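Local coordinates for L-lysine 6-oxidase (Marinomonas mediterranea, PDB 3WEU), which catalyses the oxidative deamination of the side-chain amino group of L-lysine with a cysteine tryptophylquinone cofactor, releasing hydrogen peroxide that kills bacteria, at residues Phe266-Arg271 against Val461-Ala466; Thr454-Asn459 against Arg487-Glu492. All coordinates share one frame; numbering follows the deposited sequence.

Contact 1. Residues Phe266-Arg271 against Val461-Ala466. With EDO (1,2-ethanediol), chain O.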
loop_
_atom_site.group_PDB
_atom_site.type_symbol
_atom_site.label_atom_id
_atom_site.label_comp_id
_atom_site.label_asym_id
_atom_site.label_seq_id
_atom_site.Cartn_x
_atom_site.Cartn_y
_atom_site.Cartn_z
ATOM N N PHE A 266 2.948 45.282 -3.328
ATOM C CA PHE A 266 3.517 46.511 -3.794
ATOM C C PHE A 266 3.562 46.547 -5.333
ATOM O O PHE A 266 3.127 47.489 -5.955
ATOM C CB PHE A 266 4.941 46.699 -3.195
ATOM C CG PHE A 266 5.559 48.006 -3.520
ATOM C CD1 PHE A 266 5.032 49.165 -2.963
ATOM C CD2 PHE A 266 6.571 48.124 -4.466
ATOM C CE1 PHE A 266 5.546 50.405 -3.323
ATOM C CE2 PHE A 266 7.112 49.343 -4.780
ATOM C CZ PHE A 266 6.618 50.498 -4.196
ATOM N N ASP A 267 4.074 45.471 -5.936
ATOM C CA ASP A 267 4.193 45.400 -7.401
ATOM C C ASP A 267 2.813 45.499 -8.066
ATOM O O ASP A 267 2.643 46.252 -9.026
ATOM C CB ASP A 267 4.853 44.061 -7.741
ATOM C CG ASP A 267 4.888 43.745 -9.213
ATOM O OD1 ASP A 267 5.395 44.590 -9.989
ATOM O OD2 ASP A 267 4.450 42.606 -9.539
ATOM N N VAL A 268 1.856 44.728 -7.571
ATOM C CA VAL A 268 0.488 44.818 -8.021
ATOM C C VAL A 268 -0.029 46.241 -7.903
ATOM O O VAL A 268 -0.681 46.780 -8.859
ATOM C CB VAL A 268 -0.418 43.817 -7.279
ATOM C CG1 VAL A 268 -1.897 44.065 -7.576
ATOM C CG2 VAL A 268 -0.101 42.411 -7.634
ATOM N N GLY A 269 0.291 46.869 -6.794
ATOM C CA GLY A 269 -0.123 48.239 -6.518
ATOM C C GLY A 269 0.412 49.267 -7.500
ATOM O O GLY A 269 -0.319 50.192 -7.974
ATOM N N VAL A 270 1.699 49.134 -7.771
ATOM C CA VAL A 270 2.396 50.066 -8.648
ATOM C C VAL A 270 1.828 49.928 -10.055
ATOM O O VAL A 270 1.547 50.926 -10.726
ATOM C CB VAL A 270 3.943 49.798 -8.608
ATOM C CG1 VAL A 270 4.652 50.518 -9.731
ATOM C CG2 VAL A 270 4.507 50.286 -7.279
ATOM N N ARG A 271 1.681 48.685 -10.517
ATOM C CA ARG A 271 1.282 48.421 -11.899
ATOM C C ARG A 271 -0.244 48.474 -12.105
ATOM O O ARG A 271 -0.714 48.565 -13.248
ATOM C CB ARG A 271 1.799 47.081 -12.365
ATOM C CG ARG A 271 3.321 47.015 -12.568
ATOM C CD ARG A 271 3.839 45.653 -13.121
ATOM N NE ARG A 271 3.542 44.582 -12.173
ATOM C CZ ARG A 271 2.466 43.803 -12.205
ATOM N NH1 ARG A 271 2.242 42.941 -11.224
ATOM N NH2 ARG A 271 1.582 43.857 -13.222
ATOM N N VAL A 461 -7.468 41.841 -9.590
ATOM C CA VAL A 461 -8.940 41.846 -9.407
ATOM C C VAL A 461 -9.425 41.417 -8.016
ATOM O O VAL A 461 -10.588 41.628 -7.674
ATOM C CB VAL A 461 -9.671 41.045 -10.475
ATOM C CG1 VAL A 461 -9.219 41.429 -11.897
ATOM C CG2 VAL A 461 -9.561 39.572 -10.207
ATOM N N ILE A 462 -8.559 40.812 -7.183
ATOM C CA ILE A 462 -8.957 40.515 -5.818
ATOM C C ILE A 462 -8.804 41.639 -4.850
ATOM O O ILE A 462 -9.184 41.498 -3.695
ATOM C CB ILE A 462 -8.235 39.268 -5.263
ATOM C CG1 ILE A 462 -6.773 39.542 -4.940
ATOM C CG2 ILE A 462 -8.359 38.114 -6.219
ATOM C CD1 ILE A 462 -6.165 38.522 -4.024
ATOM N N TYR A 463 -8.242 42.753 -5.280
ATOM C CA TYR A 463 -7.985 43.903 -4.451
ATOM C C TYR A 463 -8.894 45.039 -4.741
ATOM O O TYR A 463 -9.184 45.312 -5.885
ATOM C CB TYR A 463 -6.595 44.478 -4.688
ATOM C CG TYR A 463 -5.406 43.522 -4.377
ATOM C CD1 TYR A 463 -4.902 42.694 -5.335
ATOM C CD2 TYR A 463 -4.813 43.488 -3.125
ATOM C CE1 TYR A 463 -3.882 41.785 -5.063
ATOM C CE2 TYR A 463 -3.781 42.624 -2.832
ATOM C CZ TYR A 463 -3.310 41.768 -3.801
ATOM O OH TYR A 463 -2.266 40.955 -3.465
ATOM N N LYS A 464 -9.264 45.785 -3.720
ATOM C CA LYS A 464 -9.943 47.056 -3.967
ATOM C C LYS A 464 -8.980 48.208 -4.063
ATOM O O LYS A 464 -9.330 49.241 -4.615
ATOM C CB LYS A 464 -11.042 47.301 -2.905
ATOM C CG LYS A 464 -10.640 46.990 -1.479
ATOM C CD LYS A 464 -11.860 47.159 -0.573
ATOM C CE LYS A 464 -11.520 46.944 0.878
ATOM N NZ LYS A 464 -10.683 48.085 1.385
ATOM N N ASP A 465 -7.780 48.087 -3.499
ATOM C CA ASP A 465 -6.710 49.041 -3.744
ATOM C C ASP A 465 -5.416 48.338 -3.287
ATOM O O ASP A 465 -5.464 47.205 -2.770
ATOM C CB ASP A 465 -6.953 50.317 -2.901
ATOM C CG ASP A 465 -6.194 51.519 -3.397
ATOM O OD1 ASP A 465 -5.221 51.455 -4.214
ATOM O OD2 ASP A 465 -6.551 52.610 -2.899
ATOM N N ALA A 466 -4.274 48.963 -3.492
ATOM C CA ALA A 466 -2.996 48.373 -3.134
ATOM C C ALA A 466 -3.043 47.893 -1.667
ATOM O O ALA A 466 -3.514 48.641 -0.813
ATOM C CB ALA A 466 -1.912 49.407 -3.294
HETATM C C1 EDO O . 1.831 44.595 -16.869
HETATM O O1 EDO O . 1.433 45.443 -15.786
HETATM C C2 EDO O . 2.324 45.613 -17.862
HETATM O O2 EDO O . 3.026 46.639 -17.124
#

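Contact 2. Residues Thr454-Asn459 against Arg487-Glu492. With EDO (1,2-ethanediol), chain I.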
loop_
_atom_site.group_PDB
_atom_site.type_symbol
_atom_site.label_atom_id
_atom_site.label_comp_id
_atom_site.label_asym_id
_atom_site.label_seq_id
_atom_site.Cartn_x
_atom_site.Cartn_y
_atom_site.Cartn_z
ATOM N N THR A 454 -0.967 31.619 -2.764
ATOM C CA THR A 454 -0.445 31.346 -4.102
ATOM C C THR A 454 -0.822 32.497 -5.046
ATOM O O THR A 454 -1.150 33.600 -4.601
ATOM C CB THR A 454 -0.824 29.972 -4.602
ATOM O OG1 THR A 454 -0.086 29.607 -5.778
ATOM C CG2 THR A 454 -2.333 29.881 -4.859
ATOM N N TRP A 455 -0.815 32.212 -6.347
ATOM C CA TRP A 455 -0.723 33.248 -7.360
ATOM C C TRP A 455 -1.986 34.027 -7.586
ATOM O O TRP A 455 -1.970 35.021 -8.333
ATOM C CB TRP A 455 -0.141 32.691 -8.688
ATOM C CG TRP A 455 -0.569 31.327 -9.022
ATOM C CD1 TRP A 455 0.226 30.248 -9.178
ATOM C CD2 TRP A 455 -1.899 30.900 -9.349
ATOM N NE1 TRP A 455 -0.515 29.159 -9.529
ATOM C CE2 TRP A 455 -1.817 29.535 -9.703
ATOM C CE3 TRP A 455 -3.136 31.555 -9.459
ATOM C CZ2 TRP A 455 -2.959 28.749 -10.031
ATOM C CZ3 TRP A 455 -4.282 30.777 -9.848
ATOM C CH2 TRP A 455 -4.167 29.373 -10.088
ATOM N N SER A 456 -3.051 33.687 -6.857
ATOM C CA SER A 456 -4.189 34.616 -6.859
ATOM C C SER A 456 -3.824 35.946 -6.287
ATOM O O SER A 456 -4.421 36.960 -6.612
ATOM C CB SER A 456 -5.389 33.975 -6.124
ATOM O OG SER A 456 -5.102 33.648 -4.776
ATOM N N LEU A 457 -2.838 35.990 -5.387
ATOM C CA LEU A 457 -2.455 37.267 -4.834
ATOM C C LEU A 457 -1.779 38.207 -5.785
ATOM O O LEU A 457 -1.584 39.409 -5.479
ATOM C CB LEU A 457 -1.542 37.060 -3.632
ATOM C CG LEU A 457 -2.146 36.725 -2.270
ATOM C CD1 LEU A 457 -2.746 37.963 -1.709
ATOM C CD2 LEU A 457 -3.141 35.595 -2.291
ATOM N N GLN A 458 -1.347 37.683 -6.927
ATOM C CA GLN A 458 -0.799 38.498 -7.964
ATOM C C GLN A 458 -1.889 39.144 -8.847
ATOM O O GLN A 458 -1.598 40.033 -9.657
ATOM C CB GLN A 458 0.107 37.666 -8.880
ATOM C CG GLN A 458 1.428 37.279 -8.216
ATOM C CD GLN A 458 2.219 36.340 -9.088
ATOM O OE1 GLN A 458 2.340 36.549 -10.306
ATOM N NE2 GLN A 458 2.709 35.243 -8.484
ATOM N N ASN A 459 -3.087 38.707 -8.662
ATOM C CA ASN A 459 -4.184 39.165 -9.519
ATOM C C ASN A 459 -4.877 40.414 -9.005
ATOM O O ASN A 459 -5.456 40.364 -7.966
ATOM C CB ASN A 459 -5.192 38.072 -9.702
ATOM C CG ASN A 459 -6.072 38.352 -10.907
ATOM O OD1 ASN A 459 -6.309 39.513 -11.206
ATOM N ND2 ASN A 459 -6.443 37.322 -11.642
ATOM N N ARG A 487 -17.010 29.261 -6.502
ATOM C CA ARG A 487 -16.782 30.617 -6.966
ATOM C C ARG A 487 -15.277 30.947 -6.998
ATOM O O ARG A 487 -14.602 30.868 -5.958
ATOM C CB ARG A 487 -17.474 31.642 -6.070
ATOM C CG ARG A 487 -17.236 33.075 -6.442
ATOM C CD ARG A 487 -18.031 34.053 -5.601
ATOM N NE ARG A 487 -17.816 35.443 -5.965
ATOM C CZ ARG A 487 -16.760 36.147 -5.562
ATOM N NH1 ARG A 487 -15.844 35.533 -4.788
ATOM N NH2 ARG A 487 -16.595 37.406 -5.920
ATOM N N ASP A 488 -14.789 31.333 -8.165
ATOM C CA ASP A 488 -13.444 31.881 -8.300
ATOM C C ASP A 488 -13.487 33.397 -8.246
ATOM O O ASP A 488 -13.929 34.079 -9.148
ATOM C CB ASP A 488 -12.821 31.425 -9.594
ATOM C CG ASP A 488 -11.331 31.797 -9.690
ATOM O OD1 ASP A 488 -10.841 32.536 -8.804
ATOM O OD2 ASP A 488 -10.671 31.338 -10.621
ATOM N N GLU A 489 -13.005 33.951 -7.133
ATOM C CA GLU A 489 -12.870 35.359 -6.999
ATOM C C GLU A 489 -12.053 36.029 -8.059
ATOM O O GLU A 489 -12.245 37.225 -8.361
ATOM C CB GLU A 489 -12.263 35.651 -5.636
ATOM C CG GLU A 489 -10.773 35.240 -5.466
ATOM C CD GLU A 489 -10.501 33.737 -5.388
ATOM O OE1 GLU A 489 -11.417 32.843 -5.321
ATOM O OE2 GLU A 489 -9.277 33.412 -5.336
ATOM N N CYS A 490 -11.073 35.306 -8.626
ATOM C CA CYS A 490 -10.346 35.882 -9.781
ATOM C C CYS A 490 -11.142 35.967 -11.084
ATOM O O CYS A 490 -10.848 36.812 -11.908
ATOM C CB CYS A 490 -9.093 35.084 -10.065
ATOM S SG CYS A 490 -7.935 35.198 -8.637
ATOM N N GLU A 491 -12.074 35.062 -11.266
ATOM C CA GLU A 491 -12.990 35.092 -12.413
ATOM C C GLU A 491 -14.091 36.138 -12.227
ATOM O O GLU A 491 -14.320 36.967 -13.112
ATOM C CB GLU A 491 -13.613 33.712 -12.630
ATOM C CG GLU A 491 -14.621 33.734 -13.755
ATOM C CD GLU A 491 -15.100 32.361 -14.092
ATOM O OE1 GLU A 491 -14.786 31.427 -13.353
ATOM O OE2 GLU A 491 -15.797 32.215 -15.102
ATOM N N GLU A 492 -14.746 36.170 -11.086
ATOM C CA GLU A 492 -15.861 37.164 -10.900
ATOM C C GLU A 492 -15.451 38.546 -10.666
ATOM O O GLU A 492 -16.216 39.432 -10.987
ATOM C CB GLU A 492 -16.756 36.775 -9.726
ATOM C CG GLU A 492 -17.193 35.340 -9.783
ATOM C CD GLU A 492 -17.831 34.966 -11.124
ATOM O OE1 GLU A 492 -18.449 35.812 -11.779
ATOM O OE2 GLU A 492 -17.671 33.814 -11.543
HETATM C C1 EDO I . -7.132 39.852 -14.851
HETATM O O1 EDO I . -6.202 40.244 -13.832
HETATM C C2 EDO I . -7.321 38.365 -15.009
HETATM O O2 EDO I . -8.063 37.845 -13.878
HETATM O O HOH W 1 -7.389 34.203 -3.625
#

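Contact 1. Residues Phe266-Arg271 against Val461-Ala466
Val268 meets Tyr463 through a single methyl group: its CG1 lies 3.9 Å from Tyr463 CE1 and almost as near CD1, approaching the CD1-CE1 bond obliquely. The methyl gets there because CG1 stands anti to the backbone N of Val268 (chi1 170°). One residue on, CA of Gly269 rests 3.9 Å from CB of Ala466, and with no side chain on the glycine the backbones close to 4.4 Å between the two CA atoms. This is plain apolar packing of helix 261-272 against the loop that leads into strand 468-469, a loop of the C-terminal family region; the chain turns a corner at Lys464 between Tyr463 and Ala466, which touch successive residues of the helix. The far end of the tyrosine is anchored separately, its OH bonded to the carbonyl oxygen of Leu457. Beside the corner, Ala466 N donates to Asp465 OD1 over 2.8 Å, tying the carboxylate to the following backbone. The helix carries its own brace, an i to i+4 salt bridge in which the NE edge of the Arg271 guanidinium faces Asp267, NE reaching OD1 at 2.9 Å and NH1 reaching OD2 at 2.8 Å, both oxygens approached from above the carboxylate plane. Thr408 of helix 407-418 also binds Asp267 OD1, while Arg271 NH2 donates to O1 of an ethanediol molecule 3.0 Å away, which Tyr280 binds too.

Contact 2. Residues Thr454-Asn459 against Arg487-Glu492
Cys490 pushes its side chain between Ser456 and Asn459, with SG 3.8 Å from CB of Ser456 and its own CB 3.8 Å from ND2 of Asn459. The cysteine belongs to the first turn of the short helix 489-492, and the two residues it meets stand three apart on and just after the 3-10 turn 455-458, so one turn packs against another inside the C-terminal family region. Asp488 is the N-cap of the helix: its OD1 accepts from Cys490 N at 2.8 Å, met from above the carboxylate plane, which fixes the backbone that carries the sulfur. The same oxygen also forms a salt bridge to Arg504.

A water bridge runs beside the packed cysteine. Ser456 OG sits between the backbone N and the carbonyl carbon of its residue (chi1 60°) and donates to a water 2.6 Å away; that water in turn donates to Glu489 OE2 over 2.7 Å, so the two segments are bridged without direct bonding. Glu489 bends at chi2 (-71°), bringing its carboxylate back toward Ser456, and there it is also held by salt bridges to Lys503 through OE1 and to Arg504 through OE2. This concentration of positive charge would be expected to favour the ionised carboxylate.

Asn459 OD1 accepts from Val461 N, an Asx turn. An ethanediol, probably from the crystallisation liquor, pairs with both ends of the Asn459 amide: O1 donates to Asn459 OD1 at 2.7 Å, and Asn459 ND2 donates to O2 at 2.8 Å in a nearly straight bond of 171°.

The segments alternate along the chain, in the order 266-271, 454-459, 461-466 and 487-492, so contacts 1 and 2 interlock, with their centres about 12 Å apart on the same side of the chain's centre. Residues 454-459 and 461-466 belong to one loop between helix 433-439 and strand 468-469. The contacts also touch directly: Val268 CG2 packs 3.5 Å from Gln458 O, and Val461 CG2 packs 3.5 Å from Cys490 O. The loop thus packs against both helix 261-272 and the short helix 489-492, bringing distant parts of the chain of the oxidase together.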